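PDB 4O5A: LacI family transcription regulator from Bifidobacterium animalis subsp. lactis, which probably represses or otherwise regulates transcription by binding operator DNA in response to a small effector molecule, as other LacI family members do. Local coordinates for residues E117-I125 with G141-K149. Residues are numbered along the deposited sequence; the frame is centred on the assembly and turned at random.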
loop_
_atom_site.group_PDB
_atom_site.type_symbol
_atom_site.label_atom_id
_atom_site.label_comp_id
_atom_site.label_asym_id
_atom_site.label_seq_id
_atom_site.Cartn_x
_atom_site.Cartn_y
_atom_site.Cartn_z
ATOM N N GLU A 117 -15.512 -6.841 14.440
ATOM C CA GLU A 117 -16.030 -5.646 13.791
ATOM C C GLU A 117 -17.436 -5.298 14.275
ATOM O O GLU A 117 -17.704 -4.145 14.631
ATOM C CB GLU A 117 -16.009 -5.754 12.261
ATOM C CG GLU A 117 -16.702 -4.568 11.596
ATOM C CD GLU A 117 -16.405 -4.446 10.114
ATOM O OE1 GLU A 117 -15.763 -5.365 9.560
ATOM O OE2 GLU A 117 -16.816 -3.427 9.506
ATOM N N VAL A 118 -18.323 -6.289 14.293
ATOM C CA VAL A 118 -19.690 -6.056 14.747
ATOM C C VAL A 118 -19.702 -5.464 16.158
ATOM O O VAL A 118 -20.412 -4.498 16.428
ATOM C CB VAL A 118 -20.544 -7.334 14.664
ATOM C CG1 VAL A 118 -21.913 -7.114 15.281
ATOM C CG2 VAL A 118 -20.698 -7.750 13.216
ATOM N N SER A 119 -18.876 -6.015 17.042
ATOM C CA SER A 119 -18.796 -5.517 18.412
ATOM C C SER A 119 -18.367 -4.047 18.487
ATOM O O SER A 119 -18.943 -3.264 19.236
ATOM C CB SER A 119 -17.867 -6.398 19.245
ATOM O OG SER A 119 -17.791 -5.927 20.573
ATOM N N ILE A 120 -17.369 -3.667 17.697
ATOM C CA ILE A 120 -16.920 -2.280 17.676
ATOM C C ILE A 120 -18.019 -1.357 17.151
ATOM O O ILE A 120 -18.268 -0.286 17.709
ATOM C CB ILE A 120 -15.640 -2.123 16.833
ATOM C CG1 ILE A 120 -14.486 -2.887 17.492
ATOM C CG2 ILE A 120 -15.290 -0.649 16.652
ATOM C CD1 ILE A 120 -13.271 -3.077 16.598
ATOM N N LEU A 121 -18.688 -1.792 16.085
ATOM C CA LEU A 121 -19.751 -1.014 15.466
ATOM C C LEU A 121 -20.904 -0.825 16.441
ATOM O O LEU A 121 -21.483 0.256 16.526
ATOM C CB LEU A 121 -20.246 -1.719 14.204
ATOM C CG LEU A 121 -19.272 -1.783 13.029
ATOM C CD1 LEU A 121 -19.902 -2.510 11.846
ATOM C CD2 LEU A 121 -18.802 -0.391 12.626
ATOM N N GLU A 122 -21.230 -1.878 17.185
ATOM C CA GLU A 122 -22.305 -1.800 18.163
ATOM C C GLU A 122 -21.964 -0.784 19.249
ATOM O O GLU A 122 -22.838 -0.076 19.742
ATOM C CB GLU A 122 -22.595 -3.183 18.755
ATOM C CG GLU A 122 -23.273 -4.129 17.768
ATOM C CD GLU A 122 -23.359 -5.566 18.262
ATOM O OE1 GLU A 122 -22.514 -5.969 19.095
ATOM O OE2 GLU A 122 -24.272 -6.295 17.810
ATOM N N ASP A 123 -20.686 -0.700 19.602
ATOM C CA ASP A 123 -20.242 0.241 20.621
ATOM C C ASP A 123 -20.390 1.669 20.111
ATOM O O ASP A 123 -20.879 2.546 20.824
ATOM C CB ASP A 123 -18.791 -0.047 21.023
ATOM C CG ASP A 123 -18.214 1.018 21.937
ATOM O OD1 ASP A 123 -18.583 1.046 23.132
ATOM O OD2 ASP A 123 -17.386 1.825 21.459
ATOM N N TRP A 124 -19.975 1.888 18.867
ATOM C CA TRP A 124 -20.050 3.203 18.248
ATOM C C TRP A 124 -21.492 3.667 18.150
ATOM O O TRP A 124 -21.797 4.828 18.404
ATOM C CB TRP A 124 -19.406 3.165 16.865
ATOM C CG TRP A 124 -17.920 3.309 16.913
ATOM C CD1 TRP A 124 -17.159 3.617 18.006
ATOM C CD2 TRP A 124 -17.010 3.153 15.817
ATOM N NE1 TRP A 124 -15.823 3.663 17.653
ATOM C CE2 TRP A 124 -15.709 3.388 16.316
ATOM C CE3 TRP A 124 -17.167 2.843 14.464
ATOM C CZ2 TRP A 124 -14.575 3.319 15.503
ATOM C CZ3 TRP A 124 -16.041 2.771 13.662
ATOM C CH2 TRP A 124 -14.761 3.007 14.186
ATOM N N ILE A 125 -22.377 2.741 17.806
ATOM C CA ILE A 125 -23.792 3.048 17.676
ATOM C C ILE A 125 -24.401 3.386 19.032
ATOM O O ILE A 125 -25.159 4.350 19.158
ATOM C CB ILE A 125 -24.554 1.870 17.042
ATOM C CG1 ILE A 125 -24.121 1.689 15.581
ATOM C CG2 ILE A 125 -26.053 2.089 17.124
ATOM C CD1 ILE A 125 -24.658 0.419 14.928
ATOM N N GLY A 141 -24.555 -12.244 2.871
ATOM C CA GLY A 141 -25.163 -12.439 4.180
ATOM C C GLY A 141 -24.387 -11.798 5.320
ATOM O O GLY A 141 -24.335 -12.334 6.430
ATOM N N ASP A 142 -23.785 -10.645 5.042
ATOM C CA ASP A 142 -22.949 -9.947 6.018
ATOM C C ASP A 142 -23.767 -9.546 7.248
ATOM O O ASP A 142 -24.831 -8.936 7.115
ATOM C CB ASP A 142 -22.324 -8.710 5.362
ATOM C CG ASP A 142 -21.099 -8.206 6.100
ATOM O OD1 ASP A 142 -21.193 -7.951 7.320
ATOM O OD2 ASP A 142 -20.038 -8.065 5.454
ATOM N N PRO A 143 -23.281 -9.900 8.452
ATOM C CA PRO A 143 -23.999 -9.568 9.691
ATOM C C PRO A 143 -24.077 -8.062 9.952
ATOM O O PRO A 143 -24.777 -7.637 10.868
ATOM C CB PRO A 143 -23.160 -10.247 10.780
ATOM C CG PRO A 143 -21.795 -10.395 10.178
ATOM C CD PRO A 143 -22.050 -10.665 8.719
ATOM N N ARG A 144 -23.365 -7.269 9.160
ATOM C CA ARG A 144 -23.382 -5.820 9.329
ATOM C C ARG A 144 -24.625 -5.165 8.723
ATOM O O ARG A 144 -25.095 -4.143 9.223
ATOM C CB ARG A 144 -22.113 -5.197 8.750
ATOM C CG ARG A 144 -20.848 -5.552 9.514
ATOM C CD ARG A 144 -19.609 -5.009 8.825
ATOM N NE ARG A 144 -19.348 -5.690 7.560
ATOM C CZ ARG A 144 -18.485 -5.262 6.642
ATOM N NH1 ARG A 144 -17.788 -4.151 6.847
ATOM N NH2 ARG A 144 -18.323 -5.949 5.520
ATOM N N ILE A 145 -25.159 -5.753 7.654
ATOM C CA ILE A 145 -26.362 -5.219 7.025
ATOM C C ILE A 145 -27.511 -5.234 8.026
ATOM O O ILE A 145 -28.193 -4.229 8.211
ATOM C CB ILE A 145 -26.762 -6.013 5.761
ATOM C CG1 ILE A 145 -25.590 -6.094 4.781
ATOM C CG2 ILE A 145 -27.988 -5.395 5.095
ATOM C CD1 ILE A 145 -25.040 -4.741 4.367
ATOM N N GLU A 146 -27.702 -6.373 8.686
ATOM C CA GLU A 146 -28.754 -6.517 9.686
ATOM C C GLU A 146 -28.566 -5.544 10.848
ATOM O O GLU A 146 -29.537 -4.992 11.364
ATOM C CB GLU A 146 -28.820 -7.957 10.207
ATOM N N LEU A 147 -27.315 -5.343 11.255
ATOM C CA LEU A 147 -26.991 -4.398 12.320
ATOM C C LEU A 147 -27.419 -2.985 11.931
ATOM O O LEU A 147 -28.067 -2.289 12.714
ATOM C CB LEU A 147 -25.489 -4.438 12.642
ATOM C CG LEU A 147 -24.948 -3.441 13.672
ATOM C CD1 LEU A 147 -25.624 -3.632 15.020
ATOM C CD2 LEU A 147 -23.436 -3.563 13.824
HETATM N N MSE A 148 -27.069 -2.570 10.716
HETATM C CA MSE A 148 -27.398 -1.222 10.263
HETATM C C MSE A 148 -28.902 -1.037 10.109
HETATM O O MSE A 148 -29.441 0.018 10.443
HETATM C CB MSE A 148 -26.696 -0.878 8.940
HETATM C CG MSE A 148 -25.180 -0.851 8.979
HETATM SE SE MSE A 148 -24.411 -0.210 10.647
HETATM C CE MSE A 148 -25.229 1.544 10.771
ATOM N N LYS A 149 -29.581 -2.060 9.599
ATOM C CA LYS A 149 -31.012 -1.952 9.350
ATOM C C LYS A 149 -31.788 -1.848 10.659
ATOM O O LYS A 149 -32.823 -1.183 10.725
ATOM C CB LYS A 149 -31.507 -3.126 8.498
ATOM C CG LYS A 149 -30.932 -3.126 7.086
ATOM C CD LYS A 149 -32.001 -3.392 6.032
ATOM C CE LYS A 149 -32.122 -4.868 5.689
ATOM N NZ LYS A 149 -33.128 -5.096 4.606
#
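Leu147 fits as a knob into a hole on helix 116-127 formed by Val118, Leu121, Glu122 and Ile125. With CG anti to the backbone N (chi1 176°), it drives CD2 to 3.7 Å from Leu121 CB, while Leu147 CD1 lies 3.7 Å from Glu122 CG, against the aliphatic part of that side chain. Ile125 reaches in tip to tip, CD1 meeting Leu147 CG, and the same methyl also lies 4.3 Å from the SE of Met148, a selenomethionine. At the other end, Leu121 CD1 packs on Arg144 CD at 3.9 Å, and the arginine continues to a salt bridge, NH1 to Glu117 OE2 at 2.9 Å. That bond is bent (135°), and the carboxylate and guanidinium planes stand 63° apart. Asp142 sets the guanidinium's orientation: NE and NH2 grip its two oxygens side-on, nearly in the guanidinium plane, and OD1 also caps the helix by accepting from Arg144 N. Leu136 O takes a further bond from NH2. The helices, nearly parallel, lie side by side on the parallel sheet of a periplasmic-binding-protein-like subdomain, where Leu121 and Met148 both touch Leu133. With Asp142 at its edge and Glu117 over one face, the buried, positive Arg144 probably favours the charged forms of both carboxylates and ties the helix start to its neighbour.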